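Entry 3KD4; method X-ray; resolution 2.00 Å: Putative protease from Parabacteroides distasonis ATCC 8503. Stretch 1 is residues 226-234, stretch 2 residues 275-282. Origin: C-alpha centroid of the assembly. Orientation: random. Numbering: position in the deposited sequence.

Stretch 1 226-234: QGYESKTFA
Stretch 2, residues 275-282: DIDTVLRS

Asp-277 is the polar centre of this contact. Its carboxylate faces the start of the helix 228-234 and takes up backbone NH groups that have no acceptor in the first turn. Glu-229 N donates to Asp-277 OD2 at 3.0 Å, and Ser-230 N donates to Asp-277 OD1 at 3.0 Å. Both N-H...acceptor angles are 152°. Ser-230 OG, with chi1 in m, also donates to Asp-277 OD1 at 2.8 Å. Asp-277 has chi1 -73° (m) and chi2 -5°. Its CA-to-CB bond points sideways, but the end of the side chain comes nearer to the other stretch. Tyr-228 N lies 3.3 Å from Asp-277 OD2, but the angle is too poor for a hydrogen bond. Water 2 bridges the pair instead: it accepts from Tyr-228 N at 3.2 Å and donates to Asp-277 OD2 at 3.0 Å.

Glu-229 and Arg-281 form a salt bridge, with Glu-229 OE1 2.6 Å from Arg-281 NH1. The hydrogen bond within it is weak, at 126°. The carboxylate oxygen sits at the guanidinium edge, near its plane. Glu-229 is extended (chi1 t, chi2 t, chi3 -17°). Arg-281 runs m, t, m, with chi4 -98°.

Gly-227 is the N-cap residue of the first helix, at phi/psi 56/29. The positive phi by itself favours glycine. Gly-227 CA is 3.2 Å from Asp-277 OD1, and the two CA atoms, Gly-227 CA and Asp-277 CA, are 5.3 Å apart, which sets the register. Water 1 accepts from Gly-227 N at 2.6 Å and donates to Asp-275 OD1 at 3.0 Å. It therefore links the two N-cap residues.

Asp-275 (phi/psi -48/130, chi1 t, chi2 83°) caps the second helix. Its OD2 accepts from Thr-278 N at 3.3 Å and from Thr-278 OG1 at 3.2 Å. Residues 228-234 and 276-282 are helical, with phi from -79° to -48° and psi from -56° to -20°. The helix axes approach to 8.6 Å, and their N-to-C directions differ by 62°.

The CA-to-CB bond of Leu-280 (chi1 t, chi2 p) points toward the first stretch, and its side chain provides the main apolar packing. Leu-280 CD2 is 3.3 Å from Ser-230 OG, 3.9 Å from Glu-229 CG and 4.2 Å from Phe-233 CD2. The Phe-233 ring (chi1 -167°, chi2 24°) meets this methyl obliquely. Ile-276 (m, m) is buried, with its CG2 4.0 Å from Ser-230 OG. Together the stretches bury 393 Å², both sides summed.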

# COMPACT_ATOMS: atom_id res chain seq x y z
N GLN A 226 26.67 6.28 13.82
CA GLN A 226 26.75 6.20 15.30
C GLN A 226 25.45 6.62 15.99
O GLN A 226 25.18 6.11 17.10
CB GLN A 226 27.91 7.07 15.84
N GLY A 227 24.66 7.55 15.41
CA GLY A 227 23.40 7.97 16.04
C GLY A 227 23.60 8.50 17.47
O GLY A 227 22.71 8.41 18.30
N TYR A 228 24.76 9.07 17.73
CA TYR A 228 25.12 9.52 19.08
C TYR A 228 24.13 10.53 19.65
O TYR A 228 23.63 10.36 20.75
CB TYR A 228 26.54 10.13 19.11
CG TYR A 228 26.82 10.73 20.48
CD1 TYR A 228 27.19 9.91 21.57
CD2 TYR A 228 26.65 12.09 20.72
CE1 TYR A 228 27.42 10.44 22.83
CE2 TYR A 228 26.86 12.63 21.99
CZ TYR A 228 27.25 11.80 23.04
OH TYR A 228 27.49 12.32 24.31
N GLU A 229 23.84 11.57 18.88
CA GLU A 229 22.89 12.57 19.32
C GLU A 229 21.48 12.00 19.54
O GLU A 229 20.82 12.34 20.53
CB GLU A 229 22.82 13.73 18.33
CG GLU A 229 21.60 14.70 18.60
CD GLU A 229 21.63 16.01 17.77
OE1 GLU A 229 22.72 16.34 17.23
OE2 GLU A 229 20.55 16.68 17.65
N SER A 230 21.04 11.14 18.64
CA SER A 230 19.72 10.56 18.71
C SER A 230 19.58 9.73 19.99
O SER A 230 18.57 9.81 20.69
CB SER A 230 19.44 9.74 17.45
OG SER A 230 19.45 10.56 16.26
N LYS A 231 20.61 8.95 20.31
CA LYS A 231 20.60 8.17 21.53
C LYS A 231 20.63 9.07 22.78
O LYS A 231 19.91 8.83 23.72
CB LYS A 231 21.79 7.22 21.58
CG LYS A 231 21.73 6.09 20.53
CD LYS A 231 23.09 5.44 20.35
CE LYS A 231 23.03 4.30 19.35
NZ LYS A 231 24.39 3.72 19.09
N THR A 232 21.48 10.08 22.77
CA THR A 232 21.63 10.96 23.93
C THR A 232 20.35 11.71 24.12
O THR A 232 19.83 11.76 25.24
CB THR A 232 22.83 11.91 23.80
OG1 THR A 232 24.02 11.13 23.65
CG2 THR A 232 22.97 12.83 25.04
N PHE A 233 19.80 12.24 23.03
CA PHE A 233 18.51 12.96 23.08
C PHE A 233 17.37 12.10 23.63
O PHE A 233 16.55 12.58 24.42
CB PHE A 233 18.16 13.47 21.69
CG PHE A 233 17.04 14.48 21.62
CD1 PHE A 233 16.68 15.30 22.69
CD2 PHE A 233 16.38 14.66 20.42
CE1 PHE A 233 15.66 16.23 22.55
CE2 PHE A 233 15.36 15.60 20.28
CZ PHE A 233 15.01 16.40 21.35
N ALA A 234 17.33 10.83 23.21
CA ALA A 234 16.31 9.87 23.66
C ALA A 234 16.37 9.71 25.17
O ALA A 234 15.35 9.73 25.85
CB ALA A 234 16.50 8.48 22.95
N ASP A 275 22.68 9.38 7.46
CA ASP A 275 23.15 9.33 8.81
C ASP A 275 22.01 9.67 9.77
O ASP A 275 21.35 10.69 9.60
CB ASP A 275 24.26 10.34 8.93
CG ASP A 275 24.74 10.46 10.30
OD1 ASP A 275 25.57 9.61 10.66
OD2 ASP A 275 24.28 11.37 11.00
N ILE A 276 21.77 8.84 10.79
CA ILE A 276 20.54 8.96 11.57
C ILE A 276 20.41 10.29 12.35
O ILE A 276 19.31 10.83 12.48
CB ILE A 276 20.34 7.73 12.45
CG1 ILE A 276 19.92 6.56 11.57
CG2 ILE A 276 19.15 7.87 13.37
CD1 ILE A 276 18.47 6.70 11.03
N ASP A 277 21.53 10.82 12.85
CA ASP A 277 21.53 12.16 13.47
C ASP A 277 21.15 13.27 12.48
O ASP A 277 20.56 14.25 12.85
CB ASP A 277 22.88 12.47 14.13
CG ASP A 277 23.11 11.69 15.41
OD1 ASP A 277 22.20 10.96 15.91
OD2 ASP A 277 24.24 11.81 15.93
N THR A 278 21.51 13.10 11.22
CA THR A 278 21.15 14.05 10.17
C THR A 278 19.65 13.98 9.88
O THR A 278 19.02 15.01 9.66
CB THR A 278 21.91 13.71 8.89
OG1 THR A 278 23.31 13.81 9.16
CG2 THR A 278 21.56 14.63 7.75
N VAL A 279 19.09 12.77 9.88
CA VAL A 279 17.65 12.58 9.73
C VAL A 279 16.96 13.38 10.81
O VAL A 279 16.14 14.25 10.53
CB VAL A 279 17.20 11.09 9.83
CG1 VAL A 279 15.68 11.00 9.80
CG2 VAL A 279 17.80 10.28 8.71
N LEU A 280 17.35 13.09 12.05
CA LEU A 280 16.81 13.75 13.24
C LEU A 280 16.82 15.28 13.04
O LEU A 280 15.76 15.90 13.06
CB LEU A 280 17.60 13.30 14.48
CG LEU A 280 17.24 13.89 15.87
CD1 LEU A 280 15.86 13.43 16.35
CD2 LEU A 280 18.31 13.55 16.90
N ARG A 281 17.97 15.87 12.74
CA ARG A 281 18.04 17.33 12.53
C ARG A 281 17.25 17.89 11.34
O ARG A 281 16.82 19.03 11.38
CB ARG A 281 19.50 17.79 12.44
CG ARG A 281 20.22 17.71 13.78
CD ARG A 281 21.65 18.25 13.71
NE ARG A 281 22.52 17.38 12.92
CZ ARG A 281 23.35 16.45 13.40
NH1 ARG A 281 23.47 16.22 14.70
NH2 ARG A 281 24.08 15.74 12.55
N SER A 282 17.07 17.10 10.27
CA SER A 282 16.44 17.63 9.05
C SER A 282 14.93 17.74 9.11
O SER A 282 14.35 18.47 8.31
CB SER A 282 16.83 16.81 7.81
OG SER A 282 16.15 15.57 7.77
O HOH W 1 24.43 9.26 13.42
O HOH W 2 26.57 10.11 15.31